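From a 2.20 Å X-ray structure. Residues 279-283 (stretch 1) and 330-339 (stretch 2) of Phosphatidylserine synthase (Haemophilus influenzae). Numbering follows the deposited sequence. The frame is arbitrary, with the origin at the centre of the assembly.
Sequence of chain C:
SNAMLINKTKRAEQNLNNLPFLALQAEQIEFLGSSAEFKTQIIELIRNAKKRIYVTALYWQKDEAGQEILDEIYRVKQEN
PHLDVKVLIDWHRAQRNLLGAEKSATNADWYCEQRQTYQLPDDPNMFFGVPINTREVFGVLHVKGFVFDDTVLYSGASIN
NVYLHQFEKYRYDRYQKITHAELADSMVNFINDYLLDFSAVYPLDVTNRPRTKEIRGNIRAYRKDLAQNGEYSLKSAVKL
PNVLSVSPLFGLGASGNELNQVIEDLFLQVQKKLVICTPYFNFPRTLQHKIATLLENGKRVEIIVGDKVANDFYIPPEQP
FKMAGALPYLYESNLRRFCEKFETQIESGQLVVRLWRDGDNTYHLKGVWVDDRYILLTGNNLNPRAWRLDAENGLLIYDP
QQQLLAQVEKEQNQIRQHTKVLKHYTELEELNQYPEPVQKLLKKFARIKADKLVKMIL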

# COMPACT_ATOMS: atom_id res chain seq x y z
N PRO C 279 -18.83 -4.19 -9.62
CA PRO C 279 -18.69 -5.66 -9.74
C PRO C 279 -18.81 -6.39 -8.41
O PRO C 279 -19.63 -7.33 -8.29
CB PRO C 279 -17.29 -5.83 -10.30
CG PRO C 279 -16.90 -4.46 -10.80
CD PRO C 279 -17.59 -3.49 -9.95
N TYR C 280 -18.04 -5.96 -7.42
CA TYR C 280 -18.01 -6.56 -6.07
C TYR C 280 -18.54 -5.53 -5.10
O TYR C 280 -18.23 -4.36 -5.23
CB TYR C 280 -16.56 -6.93 -5.63
CG TYR C 280 -15.67 -7.32 -6.81
CD1 TYR C 280 -15.83 -8.56 -7.43
CD2 TYR C 280 -14.74 -6.42 -7.34
CE1 TYR C 280 -15.06 -8.92 -8.54
CE2 TYR C 280 -13.96 -6.77 -8.46
CZ TYR C 280 -14.12 -8.04 -9.05
OH TYR C 280 -13.37 -8.42 -10.16
N PHE C 281 -19.30 -5.96 -4.10
CA PHE C 281 -19.65 -5.08 -3.02
C PHE C 281 -18.46 -4.83 -2.10
O PHE C 281 -18.26 -5.56 -1.12
CB PHE C 281 -20.81 -5.64 -2.21
CG PHE C 281 -21.35 -4.68 -1.23
CD1 PHE C 281 -22.22 -3.67 -1.65
CD2 PHE C 281 -20.98 -4.75 0.10
CE1 PHE C 281 -22.74 -2.77 -0.76
CE2 PHE C 281 -21.48 -3.84 1.02
CZ PHE C 281 -22.36 -2.85 0.59
N ASN C 282 -17.69 -3.79 -2.39
CA ASN C 282 -16.47 -3.50 -1.58
C ASN C 282 -16.11 -2.02 -1.63
O ASN C 282 -15.04 -1.69 -2.12
CB ASN C 282 -15.27 -4.37 -2.04
CG ASN C 282 -14.04 -4.24 -1.13
OD1 ASN C 282 -14.17 -4.13 0.09
ND2 ASN C 282 -12.85 -4.24 -1.72
N PHE C 283 -17.01 -1.15 -1.13
CA PHE C 283 -16.80 0.30 -1.21
C PHE C 283 -15.70 0.76 -0.27
O PHE C 283 -15.54 0.21 0.82
CB PHE C 283 -18.09 1.10 -0.92
CG PHE C 283 -19.16 0.90 -1.94
CD1 PHE C 283 -18.98 1.33 -3.24
CD2 PHE C 283 -20.37 0.30 -1.60
CE1 PHE C 283 -19.98 1.10 -4.23
CE2 PHE C 283 -21.36 0.10 -2.55
CZ PHE C 283 -21.16 0.49 -3.88
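Stretch 2 (330-339) LYESNLRRFC

A single face of a helix packs its aromatic and aliphatic side chains against a short irregular segment, in a contact that is mainly apolar and aromatic and has no hydrogen bond crossing it. Stretch 2 is helical from Leu330 to Cys339, part of a longer helix, and its backbone follows the i to i+4 pattern, as in Leu335 N to Tyr331 O at 3.0 Å. Stretch 1 has no regular secondary structure, so the helix meets a loop, and the backbones come nearest where the CA atoms of Phe281 and Tyr331 are 5.5 Å apart.

The residues used by the helix, Tyr331, Asn334, Leu335 and Phe338, follow the spacing of one helical face, while Glu332 and Arg336 point away. Phe281 is the centre of the contact, with more of its surface covered than any other residue. With chi1 in t, its ring reaches along the helix: Leu335 CD1 lies over one face, 3.8 Å from the ring centroid, and Phe281 CZ comes 3.4 Å from Phe338 CG, over the face of that second ring. The two phenyl planes meet obliquely at 50°, with centroids 5.0 Å apart. Phe281 CE2 also passes 3.7 Å from Asn334 O, a carbonyl already accepting the helical hydrogen bond from Phe338 N.

Tyr331, chi1 in m, meets Tyr280 and Asn282, and Tyr331 CD1 lies 3.8 Å from Phe281 O. Tyr280 CB sits over the Tyr331 ring, 3.7 Å from the centroid, although the Tyr280 side chain then leads away; Asn282 CB approaches Tyr331 CE1 at 3.9 Å. Asn282 ND2 is hydrogen-bonded elsewhere in the structure. The rule to read here is one of interleaving: the loop places Phe281 among helix side chains, the helix sets the Tyr331 ring against Tyr280 CB and Asn282 CB, and 373 Å² is buried in total.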

# COMPACT_ATOMS: atom_id res chain seq x y z
N LEU C 330 -16.81 -13.68 0.69
CA LEU C 330 -16.43 -12.51 1.46
C LEU C 330 -17.28 -11.27 1.07
O LEU C 330 -17.83 -10.60 1.95
CB LEU C 330 -14.93 -12.23 1.33
CG LEU C 330 -14.40 -11.00 2.11
CD1 LEU C 330 -14.70 -11.07 3.62
CD2 LEU C 330 -12.90 -10.81 1.88
N TYR C 331 -17.41 -11.01 -0.24
CA TYR C 331 -18.20 -9.87 -0.71
C TYR C 331 -19.66 -10.02 -0.40
O TYR C 331 -20.28 -9.06 -0.00
CB TYR C 331 -18.03 -9.58 -2.22
CG TYR C 331 -16.59 -9.27 -2.55
CD1 TYR C 331 -15.85 -8.43 -1.74
CD2 TYR C 331 -15.96 -9.85 -3.66
CE1 TYR C 331 -14.52 -8.15 -2.02
CE2 TYR C 331 -14.61 -9.58 -3.94
CZ TYR C 331 -13.91 -8.72 -3.12
OH TYR C 331 -12.59 -8.42 -3.37
N GLU C 332 -20.20 -11.22 -0.58
CA GLU C 332 -21.61 -11.43 -0.30
C GLU C 332 -21.87 -11.19 1.18
O GLU C 332 -22.83 -10.52 1.54
CB GLU C 332 -22.04 -12.84 -0.67
CG GLU C 332 -23.56 -13.00 -0.80
CD GLU C 332 -24.00 -14.47 -0.98
OE1 GLU C 332 -24.75 -14.74 -1.94
OE2 GLU C 332 -23.60 -15.35 -0.18
N SER C 333 -21.01 -11.70 2.06
CA SER C 333 -21.34 -11.55 3.47
C SER C 333 -21.21 -10.09 3.93
O SER C 333 -21.94 -9.66 4.82
CB SER C 333 -20.58 -12.54 4.37
OG SER C 333 -19.23 -12.55 4.07
N ASN C 334 -20.34 -9.32 3.27
CA ASN C 334 -20.28 -7.89 3.49
C ASN C 334 -21.56 -7.17 3.02
O ASN C 334 -22.10 -6.30 3.71
CB ASN C 334 -18.96 -7.29 2.94
CG ASN C 334 -17.79 -7.45 3.95
OD1 ASN C 334 -17.87 -6.96 5.07
ND2 ASN C 334 -16.73 -8.14 3.56
N LEU C 335 -22.06 -7.56 1.85
CA LEU C 335 -23.39 -7.14 1.39
C LEU C 335 -24.50 -7.53 2.38
O LEU C 335 -25.37 -6.73 2.74
CB LEU C 335 -23.68 -7.74 0.03
CG LEU C 335 -25.00 -7.29 -0.56
CD1 LEU C 335 -24.99 -5.77 -0.79
CD2 LEU C 335 -25.23 -8.04 -1.86
N ARG C 336 -24.47 -8.76 2.87
CA ARG C 336 -25.50 -9.19 3.82
C ARG C 336 -25.52 -8.30 5.08
O ARG C 336 -26.59 -7.92 5.56
CB ARG C 336 -25.38 -10.67 4.19
CG ARG C 336 -26.69 -11.26 4.76
CD ARG C 336 -26.51 -12.75 5.02
NE ARG C 336 -27.74 -13.43 5.43
CZ ARG C 336 -28.10 -13.59 6.70
NH1 ARG C 336 -27.34 -13.10 7.68
NH2 ARG C 336 -29.22 -14.22 6.99
N ARG C 337 -24.33 -7.99 5.59
CA ARG C 337 -24.20 -7.09 6.73
C ARG C 337 -24.74 -5.68 6.46
O ARG C 337 -25.34 -5.04 7.33
CB ARG C 337 -22.73 -6.98 7.16
CG ARG C 337 -22.58 -6.56 8.60
CD ARG C 337 -21.14 -6.69 9.11
NE ARG C 337 -20.35 -5.48 8.88
CZ ARG C 337 -19.47 -5.33 7.88
NH1 ARG C 337 -19.26 -6.31 7.00
NH2 ARG C 337 -18.79 -4.19 7.77
N PHE C 338 -24.49 -5.19 5.25
CA PHE C 338 -24.98 -3.89 4.80
C PHE C 338 -26.51 -3.87 4.73
O PHE C 338 -27.14 -2.90 5.16
CB PHE C 338 -24.40 -3.62 3.43
CG PHE C 338 -24.88 -2.37 2.80
CD1 PHE C 338 -24.38 -1.13 3.20
CD2 PHE C 338 -25.81 -2.42 1.73
CE1 PHE C 338 -24.83 0.05 2.56
CE2 PHE C 338 -26.25 -1.27 1.08
CZ PHE C 338 -25.76 -0.03 1.48
N CYS C 339 -27.09 -4.93 4.19
CA CYS C 339 -28.54 -5.06 4.05
C CYS C 339 -29.21 -5.24 5.40
O CYS C 339 -30.39 -4.94 5.57
CB CYS C 339 -28.88 -6.22 3.13
SG CYS C 339 -28.37 -5.92 1.40